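Local coordinates for protein allergen Bos d 2 (Bos taurus, PDB 4WFV) that probably carries pheromones, as a secreted lipocalin of the calycin superfamily, and is a major allergen of cow dander, at residues 56-61 / 151-156. Residues are numbered along the deposited sequence; the frame is centred on the assembly and turned at random.
Sequences YLKDQG and TDNCPP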
loop_
_atom_site.group_PDB
_atom_site.type_symbol
_atom_site.label_atom_id
_atom_site.label_comp_id
_atom_site.label_asym_id
_atom_site.label_seq_id
_atom_site.Cartn_x
_atom_site.Cartn_y
_atom_site.Cartn_z
ATOM N N TYR A 56 -7.437 -6.612 -5.190
ATOM C CA TYR A 56 -8.717 -7.128 -4.706
ATOM C C TYR A 56 -9.176 -6.436 -3.434
ATOM O O TYR A 56 -8.374 -6.098 -2.559
ATOM C CB TYR A 56 -8.656 -8.635 -4.439
ATOM C CG TYR A 56 -8.682 -9.490 -5.677
ATOM C CD1 TYR A 56 -9.882 -9.772 -6.323
ATOM C CD2 TYR A 56 -7.508 -10.017 -6.207
ATOM C CE1 TYR A 56 -9.910 -10.558 -7.446
ATOM C CE2 TYR A 56 -7.527 -10.798 -7.333
ATOM C CZ TYR A 56 -8.733 -11.065 -7.947
ATOM O OH TYR A 56 -8.734 -11.846 -9.078
ATOM N N LEU A 57 -10.486 -6.230 -3.350
ATOM C CA LEU A 57 -11.150 -5.805 -2.130
ATOM C C LEU A 57 -12.153 -6.909 -1.832
ATOM O O LEU A 57 -12.831 -7.378 -2.745
ATOM C CB LEU A 57 -11.871 -4.480 -2.372
ATOM C CG LEU A 57 -12.703 -3.859 -1.255
ATOM C CD1 LEU A 57 -11.803 -3.314 -0.147
ATOM C CD2 LEU A 57 -13.575 -2.754 -1.837
ATOM N N LYS A 58 -12.235 -7.352 -0.582
ATOM C CA LYS A 58 -13.268 -8.325 -0.216
ATOM C C LYS A 58 -14.535 -7.651 0.280
ATOM O O LYS A 58 -14.487 -6.777 1.142
ATOM C CB LYS A 58 -12.775 -9.284 0.860
ATOM C CG LYS A 58 -11.726 -10.269 0.419
ATOM C CD LYS A 58 -11.574 -11.325 1.499
ATOM C CE LYS A 58 -10.224 -11.985 1.459
ATOM N NZ LYS A 58 -10.086 -12.953 2.584
ATOM N N ASP A 59 -15.672 -8.083 -0.254
ATOM C CA ASP A 59 -16.964 -7.620 0.235
ATOM C C ASP A 59 -17.768 -8.807 0.758
ATOM O O ASP A 59 -18.248 -9.630 -0.019
ATOM C CB ASP A 59 -17.721 -6.894 -0.878
ATOM C CG ASP A 59 -19.002 -6.246 -0.387
ATOM O OD1 ASP A 59 -19.803 -6.929 0.283
ATOM O OD2 ASP A 59 -19.203 -5.045 -0.666
ATOM N N GLN A 60 -17.899 -8.889 2.081
ATOM C CA GLN A 60 -18.618 -9.983 2.732
ATOM C C GLN A 60 -18.061 -11.347 2.331
ATOM O O GLN A 60 -18.813 -12.304 2.148
ATOM C CB GLN A 60 -20.119 -9.912 2.424
ATOM C CG GLN A 60 -20.818 -8.657 2.942
ATOM C CD GLN A 60 -21.039 -8.671 4.447
ATOM O OE1 GLN A 60 -20.883 -9.702 5.104
ATOM N NE2 GLN A 60 -21.409 -7.519 4.999
ATOM N N GLY A 61 -16.742 -11.432 2.194
ATOM C CA GLY A 61 -16.094 -12.689 1.862
ATOM C C GLY A 61 -15.807 -12.893 0.384
ATOM O O GLY A 61 -15.055 -13.796 0.016
ATOM N N THR A 151 -4.198 -13.760 4.865
ATOM C CA THR A 151 -5.642 -13.830 4.625
ATOM C C THR A 151 -5.995 -13.570 3.161
ATOM O O THR A 151 -7.170 -13.403 2.817
ATOM C CB THR A 151 -6.435 -12.843 5.530
ATOM O OG1 THR A 151 -6.150 -11.494 5.138
ATOM C CG2 THR A 151 -6.074 -13.043 7.007
ATOM N N ASP A 152 -4.978 -13.554 2.295
ATOM C CA ASP A 152 -5.202 -13.277 0.878
ATOM C C ASP A 152 -5.518 -14.552 0.118
ATOM O O ASP A 152 -4.638 -15.181 -0.488
ATOM C CB ASP A 152 -3.987 -12.588 0.262
ATOM C CG ASP A 152 -4.255 -12.078 -1.145
ATOM O OD1 ASP A 152 -5.299 -12.452 -1.728
ATOM O OD2 ASP A 152 -3.413 -11.327 -1.674
ATOM N N ASN A 153 -6.793 -14.918 0.167
ATOM C CA ASN A 153 -7.288 -16.100 -0.512
ATOM C C ASN A 153 -8.005 -15.705 -1.784
ATOM O O ASN A 153 -8.821 -16.463 -2.304
ATOM C CB ASN A 153 -8.198 -16.921 0.414
ATOM C CG ASN A 153 -9.438 -16.164 0.851
ATOM O OD1 ASN A 153 -9.544 -14.953 0.680
ATOM N ND2 ASN A 153 -10.391 -16.891 1.415
ATOM N N CYS A 154 -7.710 -14.511 -2.291
ATOM C CA CYS A 154 -8.231 -14.111 -3.598
ATOM C C CYS A 154 -7.384 -14.702 -4.721
ATOM O O CYS A 154 -6.247 -15.096 -4.495
ATOM C CB CYS A 154 -8.291 -12.588 -3.714
ATOM S SG CYS A 154 -9.375 -11.810 -2.457
ATOM N N PRO A 155 -7.940 -14.771 -5.937
ATOM C CA PRO A 155 -7.196 -15.403 -7.029
ATOM C C PRO A 155 -5.840 -14.736 -7.232
ATOM O O PRO A 155 -5.734 -13.516 -7.109
ATOM C CB PRO A 155 -8.120 -15.183 -8.238
ATOM C CG PRO A 155 -9.486 -15.108 -7.644
ATOM C CD PRO A 155 -9.290 -14.350 -6.353
ATOM N N PRO A 156 -4.799 -15.531 -7.531
ATOM C CA PRO A 156 -3.458 -14.967 -7.693
ATOM C C PRO A 156 -3.337 -14.136 -8.973
ATOM O O PRO A 156 -4.171 -14.221 -9.877
ATOM C CB PRO A 156 -2.565 -16.213 -7.760
ATOM C CG PRO A 156 -3.467 -17.274 -8.312
ATOM C CD PRO A 156 -4.814 -16.993 -7.725
ATOM O OXT PRO A 156 -2.406 -13.339 -9.125
#
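The disulfide that ties the C-terminal tail of this lipocalin to the outside of its beta-barrel sets this contact, with Cys-154 packed against one face of the Tyr-56 ring on strand 50-59. The CB of Cys-154 stands over that face, 3.9 Å from the ring centroid of Tyr-56, and Pro-155 CD follows over the same face at 4.1 Å from that centroid. Both are CH-pi contacts; Pro-155 CD, bonded to the imide N, probably has the more polarised hydrogens. Sulfur meets the ring only obliquely. With CG anti to the carbonyl carbon (chi1 -76°), the Tyr-56 ring is turned toward the tail, where it crosses Pro-155 at about a right angle, and its OH comes within 3.5 Å of Pro-155 CB.

Cys-154 SG is bonded to Cys-63, the disulfide found in many lipocalins, so the tail is fastened covalently to strand 62-74 and packs against the neighbouring strand 50-59 of the same hairpin. Two residues along from Tyr-56, on the same side of the strand, Lys-58 extends its chain past the sulfur. NZ of Lys-58 donates a hydrogen bond to Asn-153 OD1 at 2.8 Å, standing well out of the amide plane. A second goes from NZ of Lys-58 to Thr-151 O at 3.0 Å, nearly in line with that carbonyl. The long, extended lysine carries three N-H bonds far enough to serve both oxygens. The loop shapes itself through an Asx turn, in which Asp-152 OD1 accepts from Cys-154 N at 3.2 Å, while Asp-152 OD2 forms a salt bridge with Arg-40 of strand 38-45.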